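Local coordinates for protein ketol-acid reductoisomerase (uncultured archaeon GZfos26G2, PDB 4XDY) that catalyses the magnesium-dependent alkyl migration and NADH-linked reduction that convert (S)-2-acetolactate to (R)-2,3-dihydroxy-isovalerate in branched-chain amino acid synthesis, at residues 110-115 / 193-198; 25-30 / 132-137; 283-288 / 292-297. All blocks are in the same frame, centred on the assembly; numbering follows the deposited sequence.

Contact 1 (110-115 / 193-198); sequences FSHGFN and YEDLFG. With MG (magnesium ion), chain D; MG (magnesium ion), chain C; NAI (1,4-dihydronicotinamide adenine dinucleotide), chain E; HIO (N-hydroxy-N-isopropyloxamic acid), chain H.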
loop_
_atom_site.group_PDB
_atom_site.type_symbol
_atom_site.label_atom_id
_atom_site.label_comp_id
_atom_site.label_asym_id
_atom_site.label_seq_id
_atom_site.Cartn_x
_atom_site.Cartn_y
_atom_site.Cartn_z
ATOM N N PHE A 110 16.501 2.328 -22.416
ATOM C CA PHE A 110 16.062 1.199 -21.533
ATOM C C PHE A 110 15.234 1.838 -20.430
ATOM O O PHE A 110 15.356 3.069 -20.156
ATOM C CB PHE A 110 17.199 0.496 -20.896
ATOM C CG PHE A 110 18.102 -0.216 -21.867
ATOM C CD1 PHE A 110 19.126 0.486 -22.523
ATOM C CD2 PHE A 110 17.900 -1.528 -22.169
ATOM C CE1 PHE A 110 19.970 -0.170 -23.404
ATOM C CE2 PHE A 110 18.729 -2.201 -23.052
ATOM C CZ PHE A 110 19.774 -1.535 -23.659
ATOM N N SER A 111 14.455 1.018 -19.712
ATOM C CA SER A 111 13.840 1.482 -18.484
ATOM C C SER A 111 14.316 0.743 -17.251
ATOM O O SER A 111 13.761 0.950 -16.185
ATOM C CB SER A 111 12.337 1.496 -18.536
ATOM O OG SER A 111 11.844 2.547 -19.377
ATOM N N HIS A 112 15.400 -0.006 -17.383
ATOM C CA HIS A 112 16.084 -0.634 -16.259
ATOM C C HIS A 112 17.499 -0.832 -16.760
ATOM O O HIS A 112 17.685 -1.302 -17.928
ATOM C CB HIS A 112 15.442 -1.995 -15.976
ATOM C CG HIS A 112 16.029 -2.737 -14.819
ATOM N ND1 HIS A 112 16.547 -2.138 -13.657
ATOM C CD2 HIS A 112 16.171 -4.082 -14.647
ATOM C CE1 HIS A 112 16.901 -3.109 -12.809
ATOM N NE2 HIS A 112 16.673 -4.288 -13.392
ATOM N N GLY A 113 18.458 -0.575 -15.871
ATOM C CA GLY A 113 19.891 -0.685 -16.223
ATOM C C GLY A 113 20.549 -2.050 -16.353
ATOM O O GLY A 113 21.739 -2.123 -16.745
ATOM N N PHE A 114 19.767 -3.119 -16.010
ATOM C CA PHE A 114 20.312 -4.491 -15.809
ATOM C C PHE A 114 21.259 -4.869 -16.966
ATOM O O PHE A 114 22.442 -5.185 -16.746
ATOM C CB PHE A 114 19.159 -5.496 -15.665
ATOM C CG PHE A 114 19.562 -6.883 -15.327
ATOM C CD1 PHE A 114 19.978 -7.793 -16.313
ATOM C CD2 PHE A 114 19.506 -7.345 -14.012
ATOM C CE1 PHE A 114 20.343 -9.090 -15.992
ATOM C CE2 PHE A 114 19.878 -8.656 -13.699
ATOM C CZ PHE A 114 20.287 -9.514 -14.690
ATOM N N ASN A 115 20.731 -4.843 -18.195
ATOM C CA ASN A 115 21.498 -5.430 -19.309
ATOM C C ASN A 115 22.732 -4.663 -19.676
ATOM O O ASN A 115 23.766 -5.267 -20.074
ATOM C CB ASN A 115 20.603 -5.704 -20.483
ATOM C CG ASN A 115 19.749 -6.978 -20.274
ATOM O OD1 ASN A 115 20.282 -8.002 -19.821
ATOM N ND2 ASN A 115 18.490 -6.908 -20.519
ATOM N N TYR A 193 21.091 -1.317 -9.261
ATOM C CA TYR A 193 21.221 -1.898 -7.936
ATOM C C TYR A 193 20.124 -1.519 -6.997
ATOM O O TYR A 193 19.585 -2.398 -6.277
ATOM C CB TYR A 193 22.581 -1.510 -7.318
ATOM C CG TYR A 193 23.802 -1.813 -8.149
ATOM C CD1 TYR A 193 23.879 -2.921 -8.975
ATOM C CD2 TYR A 193 24.928 -0.992 -8.044
ATOM C CE1 TYR A 193 25.014 -3.195 -9.743
ATOM C CE2 TYR A 193 26.077 -1.259 -8.798
ATOM C CZ TYR A 193 26.148 -2.365 -9.618
ATOM O OH TYR A 193 27.260 -2.642 -10.358
ATOM N N GLU A 194 19.728 -0.270 -7.000
ATOM C CA GLU A 194 18.666 0.199 -6.076
ATOM C C GLU A 194 17.347 -0.474 -6.456
ATOM O O GLU A 194 16.554 -0.827 -5.601
ATOM C CB GLU A 194 18.549 1.709 -6.044
ATOM C CG GLU A 194 18.069 2.385 -7.306
ATOM C CD GLU A 194 16.584 2.328 -7.509
ATOM O OE1 GLU A 194 16.150 2.528 -8.677
ATOM O OE2 GLU A 194 15.809 2.204 -6.481
ATOM N N ASP A 195 17.148 -0.613 -7.762
ATOM C CA ASP A 195 15.879 -1.167 -8.310
ATOM C C ASP A 195 15.727 -2.639 -7.912
ATOM O O ASP A 195 14.694 -3.045 -7.420
ATOM C CB ASP A 195 15.849 -1.023 -9.814
ATOM C CG ASP A 195 14.492 -1.419 -10.388
ATOM O OD1 ASP A 195 13.555 -0.607 -10.250
ATOM O OD2 ASP A 195 14.410 -2.580 -10.856
ATOM N N LEU A 196 16.759 -3.392 -8.167
ATOM C CA LEU A 196 16.807 -4.803 -7.805
ATOM C C LEU A 196 16.626 -4.973 -6.307
ATOM O O LEU A 196 15.776 -5.741 -5.863
ATOM C CB LEU A 196 18.072 -5.419 -8.276
ATOM C CG LEU A 196 18.257 -5.643 -9.783
ATOM C CD1 LEU A 196 19.619 -6.226 -10.042
ATOM C CD2 LEU A 196 17.234 -6.596 -10.401
ATOM N N PHE A 197 17.354 -4.154 -5.530
ATOM C CA PHE A 197 17.193 -4.212 -4.078
ATOM C C PHE A 197 15.777 -3.940 -3.630
ATOM O O PHE A 197 15.211 -4.686 -2.809
ATOM C CB PHE A 197 18.128 -3.181 -3.396
ATOM C CG PHE A 197 17.912 -3.099 -1.939
ATOM C CD1 PHE A 197 18.450 -4.059 -1.114
ATOM C CD2 PHE A 197 17.130 -2.126 -1.395
ATOM C CE1 PHE A 197 18.253 -3.973 0.278
ATOM C CE2 PHE A 197 16.858 -2.072 -0.007
ATOM C CZ PHE A 197 17.442 -3.009 0.833
ATOM N N GLY A 198 15.203 -2.869 -4.143
ATOM C CA GLY A 198 13.873 -2.411 -3.721
ATOM C C GLY A 198 12.814 -3.472 -4.015
ATOM O O GLY A 198 11.993 -3.779 -3.185
HETATM MG MG MG D . 11.582 -0.778 -9.916
HETATM MG MG MG C . 12.863 -3.756 -11.556
HETATM P PA NAI E . 6.878 -7.507 -20.381
HETATM O O1A NAI E . 7.267 -8.782 -19.618
HETATM O O2A NAI E . 5.570 -6.886 -20.152
HETATM O O5B NAI E . 7.248 -7.811 -21.920
HETATM C C5B NAI E . 6.897 -6.847 -22.954
HETATM C C4B NAI E . 6.378 -7.628 -24.199
HETATM O O4B NAI E . 7.508 -8.339 -24.692
HETATM C C3B NAI E . 5.287 -8.711 -23.987
HETATM O O3B NAI E . 4.035 -8.042 -23.831
HETATM C C2B NAI E . 5.446 -9.569 -25.225
HETATM O O2B NAI E . 4.626 -9.021 -26.260
HETATM C C1B NAI E . 6.950 -9.371 -25.545
HETATM N N9A NAI E . 7.699 -10.594 -25.311
HETATM C C8A NAI E . 7.573 -11.370 -24.153
HETATM N N7A NAI E . 8.381 -12.417 -24.246
HETATM C C5A NAI E . 8.992 -12.339 -25.457
HETATM C C6A NAI E . 9.936 -13.164 -26.187
HETATM N N6A NAI E . 10.415 -14.307 -25.677
HETATM N N1A NAI E . 10.395 -12.756 -27.400
HETATM C C2A NAI E . 9.923 -11.625 -27.964
HETATM N N3A NAI E . 9.062 -10.806 -27.386
HETATM C C4A NAI E . 8.552 -11.123 -26.139
HETATM O O3 NAI E . 8.088 -6.379 -20.034
HETATM P PN NAI E . 7.966 -5.286 -18.785
HETATM O O1N NAI E . 7.671 -6.010 -17.486
HETATM O O2N NAI E . 7.046 -4.240 -19.255
HETATM O O5D NAI E . 9.508 -4.934 -18.724
HETATM C C5D NAI E . 10.067 -4.040 -19.744
HETATM C C4D NAI E . 11.357 -3.317 -19.215
HETATM O O4D NAI E . 10.838 -2.381 -18.248
HETATM C C3D NAI E . 12.339 -4.179 -18.445
HETATM O O3D NAI E . 13.675 -3.707 -18.656
HETATM C C2D NAI E . 11.963 -4.015 -16.953
HETATM O O2D NAI E . 12.989 -4.289 -16.002
HETATM C C1D NAI E . 11.532 -2.564 -16.955
HETATM N N1N NAI E . 10.612 -2.090 -15.915
HETATM C C2N NAI E . 9.428 -2.723 -15.766
HETATM C C3N NAI E . 8.533 -2.311 -14.843
HETATM C C7N NAI E . 7.248 -2.939 -14.787
HETATM O O7N NAI E . 6.938 -4.096 -15.209
HETATM N N7N NAI E . 6.287 -2.112 -14.460
HETATM C C4N NAI E . 8.867 -1.161 -14.029
HETATM C C5N NAI E . 10.030 -0.412 -14.393
HETATM C C6N NAI E . 10.883 -0.935 -15.313
HETATM C C1 HIO H . 10.079 -4.172 -11.914
HETATM O O11 HIO H . 11.176 -4.697 -12.242
HETATM O O12 HIO H . 8.901 -4.507 -12.266
HETATM C C2 HIO H . 10.320 -2.920 -11.069
HETATM O O2 HIO H . 11.477 -2.425 -11.085
HETATM N N3 HIO H . 9.422 -2.417 -10.243
HETATM O O3 HIO H . 9.595 -1.049 -9.754
HETATM C C4 HIO H . 8.235 -3.108 -9.841
HETATM C C41 HIO H . 8.127 -3.046 -8.312
HETATM C C42 HIO H . 7.083 -2.429 -10.572
HETATM O O HOH W 1 12.069 -1.897 -8.193
HETATM O O HOH W 2 14.129 -5.325 -12.053
HETATM O O HOH W 3 13.156 -2.855 -13.501
HETATM O O HOH W 4 11.558 0.504 -11.696
HETATM O O HOH W 5 11.619 1.033 -8.700
#
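A buried active-site contact joins the N-terminal Rossmann domain to the C-terminal knotted domain: the ring of His-112, predicted to be an active-site residue, meets Asp-195 and Leu-196 of helix 188-203. His-112 CE1 lies 3.2 Å from Asp-195 OD2, approached obliquely, with ring and carboxylate planes 55° apart. At the ring edge, Leu-196 CD2 comes within 3.8 Å of His-112 NE2, while the other methyl, CD1, touches the rim of Phe-114 at CD2 (4.1 Å). One magnesium ion sits over the centre of the imidazole, 4.2 Å above its plane, and the backbone N of Phe-114 covers the opposite face. Asp-195 bridges the metal pair, OD1 binding one ion at 2.0 Å and OD2 the other at 2.1 Å. Its CG stands trans to the backbone N (chi1 -173°), which sends the carboxylate out between the ions. Glu-199 also binds the ion held by OD2, the one that sits over the imidazole, and Lys-135 NZ is hydrogen-bonded to Asp-195 OD1. His-112 ND1 is paired with Glu-191 OE1, which helps fix the ring's rotation. The loop holding His-112 leads from strand 107-110 into helix 114-117, and helix 273-287 packs against Leu-196 through Val-286.

Contact 2 (25-30 / 132-137); sequences GAQGDA and VAPKAP. With NAI (1,4-dihydronicotinamide adenine dinucleotide), chain E; HIO (N-hydroxy-N-isopropyloxamic acid), chain H.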
loop_
_atom_site.group_PDB
_atom_site.type_symbol
_atom_site.label_atom_id
_atom_site.label_comp_id
_atom_site.label_asym_id
_atom_site.label_seq_id
_atom_site.Cartn_x
_atom_site.Cartn_y
_atom_site.Cartn_z
ATOM N N GLY A 25 4.140 -4.411 -23.375
ATOM C CA GLY A 25 3.675 -5.050 -22.158
ATOM C C GLY A 25 3.461 -3.997 -21.086
ATOM O O GLY A 25 2.976 -2.908 -21.376
ATOM N N ALA A 26 3.753 -4.308 -19.822
ATOM C CA ALA A 26 3.301 -3.386 -18.736
ATOM C C ALA A 26 3.882 -1.987 -18.993
ATOM O O ALA A 26 3.160 -0.981 -18.925
ATOM C CB ALA A 26 3.814 -3.907 -17.393
ATOM N N GLN A 27 5.185 -1.928 -19.248
ATOM C CA GLN A 27 5.854 -0.654 -19.485
ATOM C C GLN A 27 5.638 -0.098 -20.923
ATOM O O GLN A 27 5.397 1.089 -21.069
ATOM C CB GLN A 27 7.330 -0.736 -19.144
ATOM C CG GLN A 27 7.620 -0.715 -17.627
ATOM C CD GLN A 27 7.123 0.515 -16.888
ATOM O OE1 GLN A 27 6.726 0.441 -15.705
ATOM N NE2 GLN A 27 7.148 1.618 -17.546
ATOM N N GLY A 28 5.756 -0.921 -21.938
ATOM C CA GLY A 28 5.646 -0.464 -23.321
ATOM C C GLY A 28 4.262 0.117 -23.570
ATOM O O GLY A 28 4.126 1.164 -24.230
ATOM N N ASP A 29 3.226 -0.560 -23.069
ATOM C CA ASP A 29 1.841 -0.093 -23.206
ATOM C C ASP A 29 1.660 1.280 -22.501
ATOM O O ASP A 29 1.255 2.308 -23.132
ATOM C CB ASP A 29 0.860 -1.207 -22.771
ATOM C CG ASP A 29 -0.606 -0.879 -23.004
ATOM O OD1 ASP A 29 -1.030 0.313 -23.106
ATOM O OD2 ASP A 29 -1.421 -1.821 -22.993
ATOM N N ALA A 30 2.079 1.370 -21.229
ATOM C CA ALA A 30 1.980 2.635 -20.509
ATOM C C ALA A 30 2.782 3.727 -21.183
ATOM O O ALA A 30 2.249 4.845 -21.385
ATOM C CB ALA A 30 2.483 2.456 -19.087
ATOM N N VAL A 132 15.528 5.810 -19.073
ATOM C CA VAL A 132 14.451 6.478 -18.371
ATOM C C VAL A 132 13.679 5.434 -17.547
ATOM O O VAL A 132 12.905 4.625 -18.117
ATOM C CB VAL A 132 13.562 7.300 -19.308
ATOM C CG1 VAL A 132 14.439 8.378 -20.015
ATOM C CG2 VAL A 132 12.884 6.444 -20.427
ATOM N N ALA A 133 13.970 5.391 -16.260
ATOM C CA ALA A 133 13.475 4.297 -15.390
ATOM C C ALA A 133 12.404 4.764 -14.471
ATOM O O ALA A 133 12.714 5.515 -13.543
ATOM C CB ALA A 133 14.619 3.718 -14.601
ATOM N N PRO A 134 11.105 4.344 -14.678
ATOM C CA PRO A 134 10.054 4.823 -13.799
ATOM C C PRO A 134 10.098 3.987 -12.527
ATOM O O PRO A 134 10.220 2.778 -12.635
ATOM C CB PRO A 134 8.750 4.565 -14.607
ATOM C CG PRO A 134 9.112 3.405 -15.482
ATOM C CD PRO A 134 10.580 3.403 -15.686
ATOM N N LYS A 135 9.873 4.610 -11.364
ATOM C CA LYS A 135 9.798 3.939 -10.075
ATOM C C LYS A 135 8.313 3.607 -9.844
ATOM O O LYS A 135 7.596 4.197 -8.989
ATOM C CB LYS A 135 10.399 4.852 -8.965
ATOM C CG LYS A 135 11.837 5.255 -9.193
ATOM C CD LYS A 135 12.833 4.106 -9.146
ATOM C CE LYS A 135 13.215 3.458 -10.478
ATOM N NZ LYS A 135 14.169 2.255 -10.437
ATOM N N ALA A 136 7.782 2.722 -10.731
ATOM C CA ALA A 136 6.374 2.451 -10.766
ATOM C C ALA A 136 6.065 1.257 -11.653
ATOM O O ALA A 136 6.667 1.079 -12.716
ATOM C CB ALA A 136 5.608 3.619 -11.308
ATOM N N PRO A 137 5.099 0.427 -11.210
ATOM C CA PRO A 137 4.529 -0.521 -12.150
ATOM C C PRO A 137 3.756 0.189 -13.317
ATOM O O PRO A 137 3.101 1.212 -13.128
ATOM C CB PRO A 137 3.588 -1.377 -11.290
ATOM C CG PRO A 137 3.193 -0.449 -10.197
ATOM C CD PRO A 137 4.358 0.468 -9.954
HETATM P PA NAI E . 6.878 -7.507 -20.381
HETATM O O1A NAI E . 7.267 -8.782 -19.618
HETATM O O2A NAI E . 5.570 -6.886 -20.152
HETATM O O5B NAI E . 7.248 -7.811 -21.920
HETATM C C5B NAI E . 6.897 -6.847 -22.954
HETATM C C4B NAI E . 6.378 -7.628 -24.199
HETATM O O4B NAI E . 7.508 -8.339 -24.692
HETATM C C3B NAI E . 5.287 -8.711 -23.987
HETATM O O3B NAI E . 4.035 -8.042 -23.831
HETATM C C2B NAI E . 5.446 -9.569 -25.225
HETATM O O2B NAI E . 4.626 -9.021 -26.260
HETATM C C1B NAI E . 6.950 -9.371 -25.545
HETATM N N9A NAI E . 7.699 -10.594 -25.311
HETATM C C8A NAI E . 7.573 -11.370 -24.153
HETATM N N7A NAI E . 8.381 -12.417 -24.246
HETATM C C5A NAI E . 8.992 -12.339 -25.457
HETATM C C6A NAI E . 9.936 -13.164 -26.187
HETATM N N6A NAI E . 10.415 -14.307 -25.677
HETATM N N1A NAI E . 10.395 -12.756 -27.400
HETATM C C2A NAI E . 9.923 -11.625 -27.964
HETATM N N3A NAI E . 9.062 -10.806 -27.386
HETATM C C4A NAI E . 8.552 -11.123 -26.139
HETATM O O3 NAI E . 8.088 -6.379 -20.034
HETATM P PN NAI E . 7.966 -5.286 -18.785
HETATM O O1N NAI E . 7.671 -6.010 -17.486
HETATM O O2N NAI E . 7.046 -4.240 -19.255
HETATM O O5D NAI E . 9.508 -4.934 -18.724
HETATM C C5D NAI E . 10.067 -4.040 -19.744
HETATM C C4D NAI E . 11.357 -3.317 -19.215
HETATM O O4D NAI E . 10.838 -2.381 -18.248
HETATM C C3D NAI E . 12.339 -4.179 -18.445
HETATM O O3D NAI E . 13.675 -3.707 -18.656
HETATM C C2D NAI E . 11.963 -4.015 -16.953
HETATM O O2D NAI E . 12.989 -4.289 -16.002
HETATM C C1D NAI E . 11.532 -2.564 -16.955
HETATM N N1N NAI E . 10.612 -2.090 -15.915
HETATM C C2N NAI E . 9.428 -2.723 -15.766
HETATM C C3N NAI E . 8.533 -2.311 -14.843
HETATM C C7N NAI E . 7.248 -2.939 -14.787
HETATM O O7N NAI E . 6.938 -4.096 -15.209
HETATM N N7N NAI E . 6.287 -2.112 -14.460
HETATM C C4N NAI E . 8.867 -1.161 -14.029
HETATM C C5N NAI E . 10.030 -0.412 -14.393
HETATM C C6N NAI E . 10.883 -0.935 -15.313
HETATM C C1 HIO H . 10.079 -4.172 -11.914
HETATM O O11 HIO H . 11.176 -4.697 -12.242
HETATM O O12 HIO H . 8.901 -4.507 -12.266
HETATM C C2 HIO H . 10.320 -2.920 -11.069
HETATM O O2 HIO H . 11.477 -2.425 -11.085
HETATM N N3 HIO H . 9.422 -2.417 -10.243
HETATM O O3 HIO H . 9.595 -1.049 -9.754
HETATM C C4 HIO H . 8.235 -3.108 -9.841
HETATM C C41 HIO H . 8.127 -3.046 -8.312
HETATM C C42 HIO H . 7.083 -2.429 -10.572
#
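Gln-27 NE2 is gripped by two acceptors, Glu-141 OE1 and, weakly, Gln-31 OE1, and rests 3.4 Å from CG of Pro-134. This amide is the main bridge between the start of helix 26-37 and the end of strand 128-134, and the glutamine chain and the proline ring run alongside one another, pointing opposite ways. Two successive turns, chi1 -76° and chi2 -59°, fold the glutamine back so that its CG lies over the face of the nicotinamide, 3.3 Å from C3N of the dinucleotide. The bound inhibitor N-hydroxy-N-isopropyloxamic acid occupies the other side of that ring. At the far end of the amide, Gln-27 OE1 accepts a weak bond from the carboxamide N7N at 2.9 Å. The same oxygen is 3.1 Å from Ala-136 O; both are acceptors, so that approach is close without being a hydrogen bond. Residues 132-137 also reach the ring itself, Ala-136 O standing 3.4 Å from C4N, the carbon that carries the hydride. Pro-137 CB touches the inhibitor methyl C42 at 3.7 Å. On the helix side, backbone amides hold the pyrophosphate: Gln-27 N donates to O2N at 3.0 Å in a nearly straight bond (170°), and Ala-26 N to O2A at 3.2 Å. Gly-25 occupies the N-cap, where the absence of a side chain leaves room for O2A. Helix N-terminus, glycines Gly-25 and Gly-28, and amides turned to the phosphates fit the dinucleotide-binding turn of a Rossmann fold, with the end of strand 128-134 and the residues after it bordering the nicotinamide at its C4N/C5N edge.

Contact 3 (283-288 / 292-297); sequences LKRVEN and ANEWVD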
loop_
_atom_site.group_PDB
_atom_site.type_symbol
_atom_site.label_atom_id
_atom_site.label_comp_id
_atom_site.label_asym_id
_atom_site.label_seq_id
_atom_site.Cartn_x
_atom_site.Cartn_y
_atom_site.Cartn_z
ATOM N N LEU A 283 21.649 -6.726 -0.877
ATOM C CA LEU A 283 22.176 -5.597 -1.655
ATOM C C LEU A 283 23.571 -5.940 -2.184
ATOM O O LEU A 283 23.907 -5.604 -3.341
ATOM C CB LEU A 283 22.259 -4.336 -0.803
ATOM C CG LEU A 283 22.796 -3.074 -1.498
ATOM C CD1 LEU A 283 22.003 -2.759 -2.790
ATOM C CD2 LEU A 283 22.873 -1.866 -0.571
ATOM N N LYS A 284 24.378 -6.625 -1.376
ATOM C CA LYS A 284 25.755 -6.967 -1.820
ATOM C C LYS A 284 25.687 -7.920 -3.014
ATOM O O LYS A 284 26.457 -7.776 -3.981
ATOM C CB LYS A 284 26.504 -7.672 -0.684
ATOM C CG LYS A 284 27.888 -8.184 -1.076
ATOM C CD LYS A 284 28.433 -8.999 0.119
ATOM C CE LYS A 284 29.862 -9.507 -0.087
ATOM N NZ LYS A 284 30.527 -9.747 1.236
ATOM N N ARG A 285 24.750 -8.872 -2.986
ATOM C CA ARG A 285 24.630 -9.783 -4.113
ATOM C C ARG A 285 24.080 -9.130 -5.342
ATOM O O ARG A 285 24.311 -9.573 -6.437
ATOM C CB ARG A 285 23.822 -11.017 -3.739
ATOM C CG ARG A 285 24.437 -11.813 -2.568
ATOM C CD ARG A 285 23.567 -13.035 -2.256
ATOM N NE ARG A 285 24.030 -14.106 -3.129
ATOM C CZ ARG A 285 23.443 -14.560 -4.227
ATOM N NH1 ARG A 285 22.245 -14.137 -4.652
ATOM N NH2 ARG A 285 24.090 -15.517 -4.882
ATOM N N VAL A 286 23.312 -8.064 -5.163
ATOM C CA VAL A 286 22.889 -7.295 -6.297
ATOM C C VAL A 286 24.101 -6.508 -6.904
ATOM O O VAL A 286 24.242 -6.471 -8.138
ATOM C CB VAL A 286 21.796 -6.332 -5.814
ATOM C CG1 VAL A 286 21.682 -5.090 -6.631
ATOM C CG2 VAL A 286 20.472 -7.070 -5.756
ATOM N N GLU A 287 24.860 -5.832 -6.029
ATOM C CA GLU A 287 25.957 -4.947 -6.471
ATOM C C GLU A 287 27.101 -5.779 -7.114
ATOM O O GLU A 287 27.820 -5.220 -7.957
ATOM C CB GLU A 287 26.453 -4.119 -5.323
ATOM C CG GLU A 287 25.421 -3.056 -4.905
ATOM C CD GLU A 287 25.857 -2.201 -3.708
ATOM O OE1 GLU A 287 26.664 -2.691 -2.948
ATOM O OE2 GLU A 287 25.413 -1.049 -3.516
ATOM N N ASN A 288 27.294 -7.033 -6.709
ATOM C CA ASN A 288 28.531 -7.776 -7.121
ATOM C C ASN A 288 28.313 -8.775 -8.250
ATOM O O ASN A 288 29.222 -9.471 -8.653
ATOM C CB ASN A 288 29.187 -8.425 -5.900
ATOM C CG ASN A 288 28.430 -9.648 -5.408
ATOM O OD1 ASN A 288 27.468 -10.169 -6.020
ATOM N ND2 ASN A 288 28.904 -10.143 -4.282
ATOM N N ALA A 292 22.600 -11.260 -10.510
ATOM C CA ALA A 292 22.386 -11.121 -11.945
ATOM C C ALA A 292 22.718 -12.490 -12.610
ATOM O O ALA A 292 21.954 -12.982 -13.441
ATOM C CB ALA A 292 23.248 -10.027 -12.530
ATOM N N ASN A 293 23.817 -13.102 -12.154
ATOM C CA ASN A 293 24.224 -14.431 -12.734
ATOM C C ASN A 293 23.189 -15.482 -12.427
ATOM O O ASN A 293 22.845 -16.295 -13.282
ATOM C CB ASN A 293 25.526 -14.877 -12.170
ATOM C CG ASN A 293 26.695 -14.210 -12.827
ATOM O OD1 ASN A 293 26.585 -13.605 -13.897
ATOM N ND2 ASN A 293 27.805 -14.246 -12.149
ATOM N N GLU A 294 22.612 -15.452 -11.222
ATOM C CA GLU A 294 21.531 -16.398 -10.902
ATOM C C GLU A 294 20.313 -16.223 -11.747
ATOM O O GLU A 294 19.686 -17.199 -12.171
ATOM C CB GLU A 294 21.068 -16.313 -9.408
ATOM C CG GLU A 294 22.189 -16.658 -8.486
ATOM C CD GLU A 294 21.856 -16.323 -7.041
ATOM O OE1 GLU A 294 20.786 -15.745 -6.723
ATOM O OE2 GLU A 294 22.730 -16.637 -6.215
ATOM N N TRP A 295 19.909 -14.986 -12.016
ATOM C CA TRP A 295 18.749 -14.793 -12.850
ATOM C C TRP A 295 18.995 -15.167 -14.327
ATOM O O TRP A 295 18.161 -15.772 -14.949
ATOM C CB TRP A 295 18.205 -13.347 -12.696
ATOM C CG TRP A 295 17.085 -12.869 -13.610
ATOM C CD1 TRP A 295 17.048 -11.652 -14.278
ATOM C CD2 TRP A 295 15.887 -13.547 -13.995
ATOM N NE1 TRP A 295 15.925 -11.545 -15.001
ATOM C CE2 TRP A 295 15.164 -12.686 -14.818
ATOM C CE3 TRP A 295 15.296 -14.771 -13.629
ATOM C CZ2 TRP A 295 13.920 -13.054 -15.360
ATOM C CZ3 TRP A 295 14.094 -15.135 -14.202
ATOM C CH2 TRP A 295 13.374 -14.272 -14.990
ATOM N N VAL A 296 20.170 -14.846 -14.833
ATOM C CA VAL A 296 20.576 -15.329 -16.165
ATOM C C VAL A 296 20.508 -16.849 -16.203
ATOM O O VAL A 296 19.964 -17.451 -17.141
ATOM C CB VAL A 296 21.963 -14.797 -16.536
ATOM C CG1 VAL A 296 22.456 -15.450 -17.839
ATOM C CG2 VAL A 296 21.896 -13.265 -16.740
ATOM N N ASP A 297 21.102 -17.497 -15.192
ATOM C CA ASP A 297 21.138 -18.990 -15.205
ATOM C C ASP A 297 19.753 -19.547 -15.083
ATOM O O ASP A 297 19.341 -20.539 -15.758
ATOM C CB ASP A 297 22.108 -19.484 -14.111
ATOM C CG ASP A 297 23.638 -19.272 -14.508
ATOM O OD1 ASP A 297 23.950 -19.027 -15.734
ATOM O OD2 ASP A 297 24.529 -19.385 -13.574
HETATM O O HOH W 6 23.896 -8.993 -9.129
#
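Direct side-chain contact between these segments comes down to Arg-285 and Glu-294, a salt bridge near the surface, whereas the inner part of the junction is tied by backbone and water. In one of the two conformers deposited for Arg-285, NH1 donates to Glu-294 OE1 at 3.0 Å with an N-H...acceptor angle of 160°. The carboxylate arrives at the guanidinium edge, the two planes 28° apart, but OE1 is met from above the carboxylate plane and not within it. A bend at chi3 (87°) turns the guanidinium toward Glu-294. The approach of Arg-285 NH2 to Glu-294 OE2 is too short to be trusted, and the alternate conformer suggests that this outer pairing may not be fixed. Arg-285 NE has a further salt bridge to Glu-290. The setting is a tight connection between consecutive helices, 273-287 and 290-300, in the knotted domain; Asn-288 leaves helical geometry there and its OD1 accepts from Glu-290 N. Inside it, one water is gripped three times: it donates to Arg-285 O at 2.8 Å and to Val-286 O at 2.7 Å, and accepts from Ala-292 N at 3.0 Å. Carbonyls at the end of one helix thus share a partner with an amide near the start of the next. Toward the protein interior, Ala-292 packs on Phe-118 and Val-286 on Tyr-193 of helix 188-203, while Trp-295 stacks with Tyr-261 of the second subunit.

How the contacts relate
Contacts 1 and 2 are buried and share the active site, both touching dinucleotide and inhibitor; contact 3 lies at the surface. Contact 1 spans the two domains, while contact 2 stays within the Rossmann domain and contact 3 within the knotted one. Their chemistry follows: metal coordination in the first, backbone amides on phosphate in the second, a water bridge and an ion pair whose arginine takes two conformations in the third. Centres of contacts 1 and 2 are 12 Å apart, and Lys-135 NZ joins Glu-194 OE1 between them at 2.7 Å. Contact 3 abuts contact 1, where Phe-114 CZ reaches Ala-292 CB at 3.7 Å, yet its nearest atoms are about 11 Å from those of contact 2.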